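Local coordinates for protein streptokinase domain B (Streptococcus dysgalactiae subsp. equisimilis, PDB 1QQR) that probably takes part, as one domain of the bacterial plasminogen activator streptokinase, in the non-proteolytic activation of plasminogen that leads to fibrinolysis, at residues Tyr12-Phe16 with Gln52-Leu57; Pro21-Phe25 with His61-Thr65; Thr32-Lys36 with Glu48-Gln52; Ile73-Asp77 with Tyr93-Arg98; Arg98-Tyr102 with Glu113-Asp118. All blocks are in the same frame, centred on the assembly; numbering follows the deposited sequence.

Interaction 1. Residues Tyr12-Phe16 with Gln52-Leu57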
# COMPACT_ATOMS: atom_id res chain seq x y z
N TYR A 12 -0.14 3.95 -2.85
CA TYR A 12 0.62 2.80 -2.39
C TYR A 12 1.94 3.16 -1.75
O TYR A 12 2.65 4.04 -2.22
CB TYR A 12 0.87 1.89 -3.59
CG TYR A 12 1.57 0.60 -3.29
CD1 TYR A 12 0.90 -0.45 -2.68
CD2 TYR A 12 2.91 0.42 -3.62
CE1 TYR A 12 1.53 -1.65 -2.42
CE2 TYR A 12 3.57 -0.79 -3.36
CZ TYR A 12 2.88 -1.83 -2.76
OH TYR A 12 3.50 -3.05 -2.56
N THR A 13 2.23 2.51 -0.64
CA THR A 13 3.51 2.70 0.00
C THR A 13 4.01 1.32 0.47
O THR A 13 3.24 0.47 0.94
CB THR A 13 3.45 3.69 1.17
OG1 THR A 13 4.79 3.92 1.63
CG2 THR A 13 2.65 3.16 2.32
N VAL A 14 5.30 1.09 0.28
CA VAL A 14 5.91 -0.18 0.63
C VAL A 14 7.24 0.01 1.34
O VAL A 14 8.03 0.89 1.00
CB VAL A 14 6.14 -1.05 -0.64
CG1 VAL A 14 7.07 -0.35 -1.60
CG2 VAL A 14 6.70 -2.41 -0.26
N GLN A 15 7.46 -0.82 2.36
CA GLN A 15 8.69 -0.82 3.14
C GLN A 15 9.38 -2.18 2.85
O GLN A 15 8.72 -3.22 2.78
CB GLN A 15 8.35 -0.66 4.63
CG GLN A 15 9.45 -1.16 5.58
CD GLN A 15 9.10 -0.97 7.06
OE1 GLN A 15 8.02 -1.39 7.53
NE2 GLN A 15 10.01 -0.36 7.81
N PHE A 16 10.70 -2.17 2.69
CA PHE A 16 11.43 -3.40 2.39
C PHE A 16 12.41 -3.75 3.49
O PHE A 16 13.20 -2.90 3.90
CB PHE A 16 12.22 -3.25 1.09
CG PHE A 16 11.36 -3.05 -0.13
CD1 PHE A 16 11.37 -1.84 -0.82
CD2 PHE A 16 10.57 -4.09 -0.63
CE1 PHE A 16 10.61 -1.67 -1.99
CE2 PHE A 16 9.81 -3.93 -1.79
CZ PHE A 16 9.83 -2.72 -2.47
N GLN A 52 3.81 -4.50 -8.42
CA GLN A 52 4.14 -3.12 -8.09
C GLN A 52 5.36 -3.06 -7.17
O GLN A 52 6.29 -2.29 -7.39
CB GLN A 52 2.96 -2.44 -7.38
CG GLN A 52 2.09 -1.61 -8.27
CD GLN A 52 2.89 -0.60 -9.07
OE1 GLN A 52 3.72 0.17 -8.52
NE2 GLN A 52 2.67 -0.59 -10.38
N ALA A 53 5.35 -3.86 -6.11
CA ALA A 53 6.45 -3.84 -5.17
C ALA A 53 7.76 -4.29 -5.84
O ALA A 53 8.80 -3.66 -5.66
CB ALA A 53 6.12 -4.73 -3.95
N GLN A 54 7.71 -5.36 -6.62
CA GLN A 54 8.91 -5.86 -7.28
C GLN A 54 9.47 -4.77 -8.18
O GLN A 54 10.68 -4.54 -8.20
CB GLN A 54 8.58 -7.14 -8.08
CG GLN A 54 9.79 -7.84 -8.77
CD GLN A 54 10.94 -8.20 -7.79
OE1 GLN A 54 10.76 -9.01 -6.87
NE2 GLN A 54 12.11 -7.59 -7.99
N SER A 55 8.62 -4.06 -8.91
CA SER A 55 9.15 -3.04 -9.80
C SER A 55 9.75 -1.88 -8.99
O SER A 55 10.80 -1.34 -9.36
CB SER A 55 8.08 -2.55 -10.79
OG SER A 55 7.34 -1.43 -10.32
N ILE A 56 9.12 -1.51 -7.89
CA ILE A 56 9.68 -0.43 -7.07
C ILE A 56 11.01 -0.89 -6.49
O ILE A 56 11.98 -0.13 -6.45
CB ILE A 56 8.72 -0.06 -5.95
CG1 ILE A 56 7.55 0.72 -6.54
CG2 ILE A 56 9.46 0.73 -4.88
CD1 ILE A 56 6.49 1.09 -5.56
N LEU A 57 11.06 -2.16 -6.05
CA LEU A 57 12.27 -2.75 -5.49
C LEU A 57 13.39 -2.73 -6.53
O LEU A 57 14.53 -2.43 -6.21
CB LEU A 57 12.01 -4.21 -5.05
CG LEU A 57 13.24 -4.90 -4.44
CD1 LEU A 57 13.67 -4.14 -3.17
CD2 LEU A 57 12.93 -6.36 -4.11
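The strand segment with Tyr12, Val14 and Phe16 packs against the helical turn of Ala53, Ile56 and Leu57; the short axes come within 9.6 Å and their directions differ by 62°. The backbones are nearest in the middle, with 6.9 Å between Val14 CA and Ala53 CA. Alternate residues of the strand face the helix, which packs on the sheet as in the beta-grasp fold of this family. Phe16 makes the largest contribution. CD1 of Leu57 lies over the centre of one face of the Phe16 ring, 3.8 Å from the centroid and almost on the normal, a CH-pi contact. CG2 of Val14, two residues back on the same strand, lies off-centre over the opposite face. The ring edge meets the helix. Phe16 CE1 is 3.9 Å from Ile56 CG2, which lies in the ring plane, and Phe16 CZ is 3.5 Å from Ala53 O. That oxygen accepts the backbone bond of Leu57 N. Val14 has CG1 between its backbone N and carbonyl carbon (chi1 61°). This brings CG1 to 4.2 Å from Ile56 CG2, the two side chains sliding past each other in opposite directions. At the start of the strand segment, Ile56 CD1 sits at the edge of the Tyr12 ring, 4.1 Å from CE2. Tyr12 OH passes 3.4 Å from Ala53 CB and is hydrogen-bonded to Glu122 on strand 111-128. The helix is therefore held here by apolar packing and shape, while the polar end of Tyr12 is satisfied within the sheet.

Interaction 2. Residues Pro21-Phe25 with His61-Thr65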
# COMPACT_ATOMS: atom_id res chain seq x y z
N PRO A 21 21.30 -7.65 7.26
CA PRO A 21 21.70 -6.24 7.18
C PRO A 21 22.27 -5.66 5.88
O PRO A 21 22.94 -6.35 5.12
CB PRO A 21 22.68 -6.08 8.35
CG PRO A 21 23.19 -7.47 8.57
CD PRO A 21 21.92 -8.27 8.45
N ASP A 22 21.96 -4.39 5.65
CA ASP A 22 22.43 -3.63 4.49
C ASP A 22 22.06 -2.17 4.72
O ASP A 22 20.89 -1.83 4.92
CB ASP A 22 21.78 -4.13 3.19
CG ASP A 22 22.24 -3.34 1.97
OD1 ASP A 22 22.24 -2.09 2.01
OD2 ASP A 22 22.59 -3.96 0.94
N ASP A 23 23.06 -1.29 4.68
CA ASP A 23 22.85 0.13 4.90
C ASP A 23 21.91 0.83 3.93
O ASP A 23 21.08 1.63 4.34
CB ASP A 23 24.19 0.88 4.91
CG ASP A 23 25.05 0.51 6.10
OD1 ASP A 23 24.50 0.47 7.23
OD2 ASP A 23 26.27 0.28 5.91
N ASP A 24 22.06 0.53 2.64
CA ASP A 24 21.21 1.16 1.62
C ASP A 24 19.76 1.25 2.05
O ASP A 24 19.02 2.14 1.60
CB ASP A 24 21.32 0.39 0.30
CG ASP A 24 22.73 0.37 -0.25
OD1 ASP A 24 23.30 1.47 -0.47
OD2 ASP A 24 23.28 -0.74 -0.47
N PHE A 25 19.34 0.34 2.93
CA PHE A 25 17.97 0.34 3.43
C PHE A 25 17.90 1.23 4.67
O PHE A 25 17.82 0.76 5.81
CB PHE A 25 17.50 -1.08 3.75
CG PHE A 25 17.28 -1.93 2.52
CD1 PHE A 25 18.34 -2.59 1.91
CD2 PHE A 25 16.03 -2.01 1.93
CE1 PHE A 25 18.16 -3.32 0.74
CE2 PHE A 25 15.83 -2.73 0.76
CZ PHE A 25 16.89 -3.39 0.17
N HIS A 61 16.38 -0.68 -5.33
CA HIS A 61 17.37 -1.62 -4.82
C HIS A 61 17.71 -2.74 -5.78
O HIS A 61 17.34 -3.90 -5.57
CB HIS A 61 16.87 -2.20 -3.50
CG HIS A 61 16.60 -1.16 -2.46
ND1 HIS A 61 15.33 -0.76 -2.12
CD2 HIS A 61 17.44 -0.44 -1.68
CE1 HIS A 61 15.39 0.16 -1.17
NE2 HIS A 61 16.67 0.37 -0.89
N PRO A 62 18.43 -2.39 -6.86
CA PRO A 62 18.83 -3.37 -7.87
C PRO A 62 19.67 -4.47 -7.19
O PRO A 62 20.48 -4.20 -6.31
CB PRO A 62 19.63 -2.51 -8.86
CG PRO A 62 20.28 -1.50 -7.95
CD PRO A 62 19.15 -1.11 -7.03
N GLY A 63 19.44 -5.71 -7.59
CA GLY A 63 20.15 -6.81 -6.96
C GLY A 63 19.34 -7.54 -5.89
O GLY A 63 19.72 -8.64 -5.48
N TYR A 64 18.23 -6.95 -5.44
CA TYR A 64 17.38 -7.59 -4.44
C TYR A 64 16.11 -8.09 -5.08
O TYR A 64 15.74 -7.64 -6.15
CB TYR A 64 17.01 -6.61 -3.32
CG TYR A 64 18.09 -6.38 -2.29
CD1 TYR A 64 19.17 -5.54 -2.54
CD2 TYR A 64 18.03 -7.02 -1.05
CE1 TYR A 64 20.17 -5.34 -1.59
CE2 TYR A 64 19.02 -6.83 -0.09
CZ TYR A 64 20.08 -5.99 -0.36
OH TYR A 64 21.05 -5.78 0.59
N THR A 65 15.44 -9.02 -4.41
CA THR A 65 14.17 -9.57 -4.89
C THR A 65 13.24 -9.78 -3.71
O THR A 65 13.70 -9.89 -2.58
CB THR A 65 14.35 -10.94 -5.59
OG1 THR A 65 13.05 -11.52 -5.85
CG2 THR A 65 15.12 -11.90 -4.71
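Phe25, His61 and Tyr64 form an aromatic cluster that ties the loop after strand 8-18 to the turn between helix 46-60 and strand 64-76. Phe25 touches both other rings, His61 with a face and Tyr64 with an edge. Its face stacks on the imidazole of His61, with centroids 3.9 Å apart and planes only 14° from parallel. Its edge points at the face of Tyr64 in a T-shaped pair, with centroids 4.8 Å apart and planes at 71°. Phe25 CE1 makes the closest approach in that pair, 3.5 Å from Tyr64 CZ and off-centre over the phenol. Beside the rings, Tyr64 OH donates a hydrogen bond to Asp22 OD2, modelled at a very short 2.4 Å, so the exact length is doubtful. Asp22 reaches the hydroxyl because its CG lies anti to the backbone N (chi1 179°), which sends the carboxylate across to the rim of the phenol. Lys128 lies near this pair, with a weak hydrogen bond to Tyr64 OH and a long ion pair to Asp22. Further out, Phe16 and Pro18 of strand 8-18 and Val126 of strand 111-128 pack against Phe25, so the cluster rests on the main sheet. A weak bond from Asp24 N to Asp22 OD1 holds the carboxylate near its own loop. His61 to Tyr64 form a type II beta turn, with Gly63 at the position of positive phi, which brings the two rings to the same side. The turn is closed by Tyr64 N bonding to His61 O at 3.2 Å.

Interaction 3. Residues Thr32-Lys36 with Glu48-Gln52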
# COMPACT_ATOMS: atom_id res chain seq x y z
N THR A 32 4.71 7.87 -1.23
CA THR A 32 3.57 7.10 -1.67
C THR A 32 3.56 7.29 -3.17
O THR A 32 4.10 8.25 -3.69
CB THR A 32 2.25 7.61 -1.10
OG1 THR A 32 1.98 8.91 -1.63
CG2 THR A 32 2.31 7.69 0.42
N LYS A 33 2.96 6.35 -3.86
CA LYS A 33 2.86 6.41 -5.29
C LYS A 33 1.37 6.20 -5.59
O LYS A 33 0.72 5.36 -4.95
CB LYS A 33 3.69 5.28 -5.88
CG LYS A 33 3.44 4.99 -7.34
CD LYS A 33 4.21 3.76 -7.76
CE LYS A 33 3.97 3.42 -9.22
NZ LYS A 33 4.78 2.23 -9.58
N LEU A 34 0.81 6.98 -6.50
CA LEU A 34 -0.59 6.78 -6.84
C LEU A 34 -0.60 5.59 -7.77
O LEU A 34 0.09 5.57 -8.77
CB LEU A 34 -1.21 7.98 -7.57
CG LEU A 34 -2.67 7.59 -7.91
CD1 LEU A 34 -3.61 8.23 -6.91
CD2 LEU A 34 -3.02 8.00 -9.33
N LEU A 35 -1.37 4.58 -7.41
CA LEU A 35 -1.47 3.41 -8.24
C LEU A 35 -2.47 3.73 -9.34
O LEU A 35 -2.17 3.64 -10.52
CB LEU A 35 -1.99 2.26 -7.41
CG LEU A 35 -1.07 1.06 -7.28
CD1 LEU A 35 0.36 1.54 -7.01
CD2 LEU A 35 -1.62 0.15 -6.18
N LYS A 36 -3.67 4.10 -8.93
CA LYS A 36 -4.73 4.43 -9.86
C LYS A 36 -5.97 4.96 -9.15
O LYS A 36 -6.09 4.91 -7.92
CB LYS A 36 -5.10 3.19 -10.69
CG LYS A 36 -5.31 1.92 -9.88
CD LYS A 36 -5.32 0.68 -10.80
CE LYS A 36 -5.29 -0.65 -10.00
NZ LYS A 36 -5.38 -1.90 -10.84
N GLU A 48 -1.11 -8.24 -8.31
CA GLU A 48 -0.88 -6.91 -8.85
C GLU A 48 -0.00 -6.08 -7.91
O GLU A 48 0.86 -5.33 -8.36
CB GLU A 48 -2.20 -6.17 -9.05
CG GLU A 48 -3.15 -6.90 -9.99
CD GLU A 48 -4.46 -6.14 -10.19
OE1 GLU A 48 -4.70 -5.67 -11.32
OE2 GLU A 48 -5.22 -6.01 -9.21
N LEU A 49 -0.24 -6.22 -6.61
CA LEU A 49 0.54 -5.47 -5.63
C LEU A 49 1.99 -5.96 -5.63
O LEU A 49 2.94 -5.15 -5.58
CB LEU A 49 -0.09 -5.58 -4.23
CG LEU A 49 -1.47 -4.91 -4.11
CD1 LEU A 49 -1.99 -5.11 -2.70
CD2 LEU A 49 -1.39 -3.41 -4.44
N LEU A 50 2.16 -7.29 -5.72
CA LEU A 50 3.50 -7.87 -5.79
C LEU A 50 4.23 -7.30 -7.00
O LEU A 50 5.41 -6.94 -6.90
CB LEU A 50 3.46 -9.39 -5.93
CG LEU A 50 4.85 -10.02 -6.20
CD1 LEU A 50 5.71 -10.01 -4.95
CD2 LEU A 50 4.66 -11.44 -6.65
N ALA A 51 3.55 -7.20 -8.14
CA ALA A 51 4.20 -6.70 -9.34
C ALA A 51 4.66 -5.28 -9.08
O ALA A 51 5.76 -4.89 -9.48
CB ALA A 51 3.25 -6.77 -10.56
N GLN A 52 3.81 -4.50 -8.42
CA GLN A 52 4.14 -3.12 -8.09
C GLN A 52 5.36 -3.06 -7.17
O GLN A 52 6.29 -2.29 -7.39
CB GLN A 52 2.96 -2.44 -7.38
CG GLN A 52 2.09 -1.61 -8.27
CD GLN A 52 2.89 -0.60 -9.07
OE1 GLN A 52 3.72 0.17 -8.52
NE2 GLN A 52 2.67 -0.59 -10.38
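Lys33 and Gln52 make the hydrogen bond of this contact: Lys33 NZ donates to Gln52 OE1 at a short 2.5 Å. The amine lies in the carbonyl plane of the amide, on a lone pair, with a C=O to donor angle of 126°. The lysine chain runs out fully extended, while Gln52 bends at chi2 (-52°) to bring its amide to meet it. Apolar packing fills the middle. Leu35 CD1 lies 3.8 Å from Gln52 CG, so the glutamine chain serves as an apolar surface below its polar end. Leu35 CD2 meets Leu49 CD2 at 4.0 Å, the two side chains crossing at about a right angle. The charged pair is looser: Lys36 NZ and Glu48 OE1 form a long salt bridge of 3.9 Å, and the other oxygen of Glu48 bonds to Thr45 N. A classic beta bulge, Leu35 and Lys36 opposite Val10, lets these consecutive residues both face the helix. The strand segment 33-36 runs at 145° to the helix segment 48-52, with axes 11.8 Å apart. Strand 33-38 is paired with strand 8-18, whose Tyr12 packs on both Leu35 and Leu49.

Interaction 4. Residues Ile73-Asp77 with Tyr93-Arg98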
# COMPACT_ATOMS: atom_id res chain seq x y z
N ILE A 73 -1.92 -3.51 4.55
CA ILE A 73 -2.94 -2.77 5.25
C ILE A 73 -3.54 -1.64 4.40
O ILE A 73 -2.85 -1.01 3.58
CB ILE A 73 -2.33 -2.20 6.54
CG1 ILE A 73 -1.86 -3.38 7.40
CG2 ILE A 73 -3.32 -1.32 7.25
CD1 ILE A 73 -0.89 -2.99 8.51
N VAL A 74 -4.83 -1.39 4.58
CA VAL A 74 -5.43 -0.32 3.83
C VAL A 74 -5.98 0.68 4.81
O VAL A 74 -6.65 0.28 5.75
CB VAL A 74 -6.58 -0.82 2.89
CG1 VAL A 74 -6.95 0.28 1.89
CG2 VAL A 74 -6.13 -2.06 2.14
N THR A 75 -5.67 1.96 4.62
CA THR A 75 -6.19 3.02 5.47
C THR A 75 -7.09 3.78 4.51
O THR A 75 -6.67 4.13 3.41
CB THR A 75 -5.06 3.98 6.00
OG1 THR A 75 -4.07 3.22 6.72
CG2 THR A 75 -5.64 5.06 6.96
N HIS A 76 -8.33 4.03 4.91
CA HIS A 76 -9.29 4.72 4.04
C HIS A 76 -9.48 6.14 4.47
O HIS A 76 -10.00 6.38 5.55
CB HIS A 76 -10.63 4.03 4.11
CG HIS A 76 -10.52 2.56 4.03
ND1 HIS A 76 -10.63 1.75 5.14
CD2 HIS A 76 -10.26 1.75 2.98
CE1 HIS A 76 -10.45 0.50 4.77
NE2 HIS A 76 -10.22 0.46 3.47
N ASP A 77 -9.07 7.08 3.62
CA ASP A 77 -9.20 8.49 3.96
C ASP A 77 -8.60 8.72 5.36
O ASP A 77 -7.55 8.17 5.65
CB ASP A 77 -10.68 8.89 3.87
CG ASP A 77 -11.17 8.79 2.46
OD1 ASP A 77 -10.64 9.53 1.60
OD2 ASP A 77 -12.06 7.95 2.18
N TYR A 93 -8.58 -7.08 -2.88
CA TYR A 93 -9.10 -5.99 -2.07
C TYR A 93 -10.13 -5.28 -2.93
O TYR A 93 -9.85 -4.90 -4.08
CB TYR A 93 -8.01 -5.01 -1.67
CG TYR A 93 -8.60 -3.70 -1.16
CD1 TYR A 93 -9.42 -3.68 -0.03
CD2 TYR A 93 -8.39 -2.50 -1.85
CE1 TYR A 93 -10.03 -2.49 0.39
CE2 TYR A 93 -9.00 -1.31 -1.43
CZ TYR A 93 -9.82 -1.32 -0.32
OH TYR A 93 -10.46 -0.15 0.06
N ARG A 94 -11.32 -5.12 -2.38
CA ARG A 94 -12.41 -4.44 -3.07
C ARG A 94 -12.45 -3.03 -2.51
O ARG A 94 -12.49 -2.85 -1.30
CB ARG A 94 -13.73 -5.17 -2.79
CG ARG A 94 -14.92 -4.64 -3.55
CD ARG A 94 -16.23 -5.12 -2.92
NE ARG A 94 -17.40 -4.59 -3.62
CZ ARG A 94 -18.63 -4.57 -3.12
NH1 ARG A 94 -18.87 -5.03 -1.90
NH2 ARG A 94 -19.63 -4.07 -3.85
N VAL A 95 -12.43 -2.02 -3.37
CA VAL A 95 -12.47 -0.66 -2.87
C VAL A 95 -13.74 -0.44 -2.08
O VAL A 95 -14.83 -0.37 -2.64
CB VAL A 95 -12.38 0.35 -4.00
CG1 VAL A 95 -12.48 1.75 -3.45
CG2 VAL A 95 -11.07 0.15 -4.74
N LYS A 96 -13.55 -0.35 -0.77
CA LYS A 96 -14.60 -0.16 0.23
C LYS A 96 -15.54 1.02 -0.06
O LYS A 96 -15.11 2.10 -0.48
CB LYS A 96 -13.91 0.01 1.58
CG LYS A 96 -14.76 0.13 2.79
CD LYS A 96 -13.84 0.31 4.00
CE LYS A 96 -14.59 0.63 5.29
NZ LYS A 96 -15.04 -0.59 6.03
N ASN A 97 -16.84 0.80 0.16
CA ASN A 97 -17.87 1.82 -0.05
C ASN A 97 -17.72 2.89 1.01
O ASN A 97 -17.38 2.60 2.16
CB ASN A 97 -19.28 1.20 0.06
CG ASN A 97 -20.35 2.04 -0.62
OD1 ASN A 97 -20.07 3.11 -1.18
ND2 ASN A 97 -21.57 1.55 -0.59
N ARG A 98 -17.97 4.13 0.63
CA ARG A 98 -17.84 5.20 1.59
C ARG A 98 -18.55 6.48 1.19
O ARG A 98 -18.90 6.72 0.02
CB ARG A 98 -16.35 5.52 1.83
CG ARG A 98 -15.70 6.28 0.67
CD ARG A 98 -14.18 6.15 0.66
NE ARG A 98 -13.72 4.80 0.33
CZ ARG A 98 -12.45 4.39 0.41
NH1 ARG A 98 -11.50 5.22 0.83
NH2 ARG A 98 -12.12 3.15 0.03
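Val74, His76 and Tyr93 make the buried part of the contact. Val74 CG2 lies over the centre of the Tyr93 ring, 4.2 Å from its centroid, in a CH-pi contact. The Tyr93 hydroxyl comes to the edge of the His76 ring. Tyr93 OH also accepts a nearly straight bond from Lys96 N at 3.2 Å, and it bonds to Asp118 on strand 111-128. Arg98 is buried as well. Arg98 NE and NH2 grip one atom, Lys96 O, at 3.1 and 3.2 Å, both from the same face of the carbonyl. These two bonds, both within the guanidinium plane, limit its rotation; the plane is nearly perpendicular to the His76 ring, with Arg98 NH1 3.6 Å from His76 CB. Arg98 also forms a salt bridge with Asp118. Within the beta-grasp fold, the end of strand 64-76 is thus covered by the chain that leaves the short strand 92-94. The more open side is formed by Lys96 and Asp77, both partly exposed. Lys96 CD rests over a face of the His76 ring, 3.6 Å from the centroid. A bend at chi4 (87°) leads the amine off the ring, so the hydrocarbon part makes the contact. Asp77 OD2 forms a salt bridge with Arg98 NH1 at 3.1 Å. The acid lies at the guanidinium edge, but the nitrogen comes from 54° above the carboxylate plane. Asp77 OD1 has a separate partner, the backbone N of Thr117.

Interaction 5. Residues Arg98-Tyr102 with Glu113-Asp118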
# COMPACT_ATOMS: atom_id res chain seq x y z
N ARG A 98 -17.97 4.13 0.63
CA ARG A 98 -17.84 5.20 1.59
C ARG A 98 -18.55 6.48 1.19
O ARG A 98 -18.90 6.72 0.02
CB ARG A 98 -16.35 5.52 1.83
CG ARG A 98 -15.70 6.28 0.67
CD ARG A 98 -14.18 6.15 0.66
NE ARG A 98 -13.72 4.80 0.33
CZ ARG A 98 -12.45 4.39 0.41
NH1 ARG A 98 -11.50 5.22 0.83
NH2 ARG A 98 -12.12 3.15 0.03
N GLU A 99 -18.70 7.32 2.21
CA GLU A 99 -19.31 8.63 2.09
C GLU A 99 -18.31 9.50 1.34
O GLU A 99 -17.11 9.38 1.54
CB GLU A 99 -19.53 9.17 3.50
CG GLU A 99 -20.68 10.12 3.61
CD GLU A 99 -22.00 9.46 3.29
OE1 GLU A 99 -22.39 8.54 4.03
OE2 GLU A 99 -22.64 9.87 2.30
N GLN A 100 -18.80 10.36 0.45
CA GLN A 100 -17.94 11.25 -0.33
C GLN A 100 -17.21 12.23 0.59
O GLN A 100 -17.84 12.87 1.42
CB GLN A 100 -18.77 12.03 -1.35
CG GLN A 100 -18.04 13.16 -2.03
CD GLN A 100 -17.03 12.68 -3.05
OE1 GLN A 100 -17.35 11.85 -3.90
NE2 GLN A 100 -15.81 13.21 -2.98
N ALA A 101 -15.90 12.35 0.42
CA ALA A 101 -15.10 13.24 1.26
C ALA A 101 -15.31 14.73 0.96
O ALA A 101 -15.53 15.13 -0.20
CB ALA A 101 -13.61 12.92 1.10
N TYR A 102 -15.19 15.55 2.00
CA TYR A 102 -15.28 16.99 1.82
C TYR A 102 -14.63 17.72 2.99
O TYR A 102 -14.44 17.15 4.06
CB TYR A 102 -16.74 17.47 1.75
CG TYR A 102 -17.42 17.44 3.09
CD1 TYR A 102 -17.93 16.25 3.60
CD2 TYR A 102 -17.48 18.60 3.89
CE1 TYR A 102 -18.49 16.19 4.87
CE2 TYR A 102 -18.05 18.55 5.17
CZ TYR A 102 -18.55 17.35 5.65
OH TYR A 102 -19.13 17.28 6.88
N GLU A 113 -16.35 19.35 -1.77
CA GLU A 113 -15.95 17.97 -1.94
C GLU A 113 -14.53 17.83 -2.44
O GLU A 113 -14.02 18.66 -3.18
CB GLU A 113 -16.90 17.26 -2.90
CG GLU A 113 -18.34 17.24 -2.39
CD GLU A 113 -19.29 16.56 -3.38
OE1 GLU A 113 -19.02 16.62 -4.60
OE2 GLU A 113 -20.30 15.99 -2.93
N ILE A 114 -13.87 16.78 -1.97
CA ILE A 114 -12.51 16.50 -2.38
C ILE A 114 -12.40 15.02 -2.61
O ILE A 114 -13.32 14.24 -2.26
CB ILE A 114 -11.48 16.94 -1.33
CG1 ILE A 114 -11.86 16.41 0.05
CG2 ILE A 114 -11.37 18.46 -1.33
CD1 ILE A 114 -10.73 16.55 1.06
N ASN A 115 -11.30 14.62 -3.23
CA ASN A 115 -11.10 13.21 -3.55
C ASN A 115 -10.90 12.29 -2.36
O ASN A 115 -10.22 12.64 -1.39
CB ASN A 115 -9.95 13.08 -4.54
CG ASN A 115 -10.31 13.65 -5.91
OD1 ASN A 115 -9.65 14.56 -6.42
ND2 ASN A 115 -11.38 13.12 -6.50
N ASN A 116 -11.53 11.14 -2.42
CA ASN A 116 -11.40 10.13 -1.38
C ASN A 116 -10.13 9.38 -1.74
O ASN A 116 -9.73 9.33 -2.91
CB ASN A 116 -12.60 9.19 -1.41
CG ASN A 116 -13.81 9.76 -0.69
OD1 ASN A 116 -14.01 9.51 0.51
ND2 ASN A 116 -14.61 10.54 -1.40
N THR A 117 -9.47 8.81 -0.74
CA THR A 117 -8.23 8.09 -1.02
C THR A 117 -8.14 6.85 -0.17
O THR A 117 -8.69 6.80 0.93
CB THR A 117 -6.96 8.94 -0.68
OG1 THR A 117 -7.01 9.32 0.69
CG2 THR A 117 -6.87 10.21 -1.51
N ASP A 118 -7.45 5.85 -0.71
CA ASP A 118 -7.15 4.60 -0.01
C ASP A 118 -5.62 4.59 0.02
O ASP A 118 -4.97 4.89 -0.98
CB ASP A 118 -7.59 3.36 -0.79
CG ASP A 118 -8.91 2.79 -0.31
OD1 ASP A 118 -9.39 3.19 0.78
OD2 ASP A 118 -9.46 1.92 -1.03
O HOH W 1 -13.92 11.25 -4.28
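Arg98 reaches Asp118 with CG set between its own backbone N and carbonyl carbon (chi1 75°) and a bend at chi3 (69°). Gln100 bends at chi2 (74°), which turns its amide toward Ile114 and Asn116. The contact closes the base of a beta hairpin, in which strand 102-104 pairs with strand 111-128. Tyr102 and Glu113 are an antiparallel non-hydrogen-bonded pair. Next to them, Ile114 N donates to Ala101 O at 2.9 Å. The same oxygen takes a CA-H...O contact from Glu113 CA at 3.4 Å, and Ala101 CB packs 4.0 Å from Ile114 CG1. The Arg98 chain and Ala101 CB also pack along the Asn116 side chain. At the buried end, Arg98 and Asp118 form a salt bridge at the guanidinium edge. Arg98 NH2 makes a weak bond to Asp118 OD2 at 3.1 Å; Arg98 NH1 and NH2 also bond to Asp118 OD1, whose place is less sure. Asp118 OD2 also bonds to Tyr93, joining it to the Arg98 segment. Gln100 OE1 accepts from the backbone N of Lys6, and Glu113 OE1 forms a salt bridge with its NZ. A water completes the link: it accepts from Gln100 NE2 and from Asn116 N, each at 3.0 Å.

Overall arrangement
Interactions 1 and 3 lie side by side, centres about 7 Å apart. They share helix 46-60 and Gln52 and pack it on the neighbouring strands 8-18 and 33-38; interaction 3 is nested within the loop of interaction 1. Interaction 2, centres about 13 Å from interaction 1, lies where the helix leads into strand 64-76. The segments of interactions 1 and 2 alternate along the chain, and both close before interaction 4 opens. Interactions 4 and 5 share Arg98, centres about 11 Å apart. Strand 64-76 runs between interactions 2 and 4, centres about 30 Å apart on opposite sides of the chain's centre. All five reach one mixed sheet, so the contacts spread along an elongated single domain.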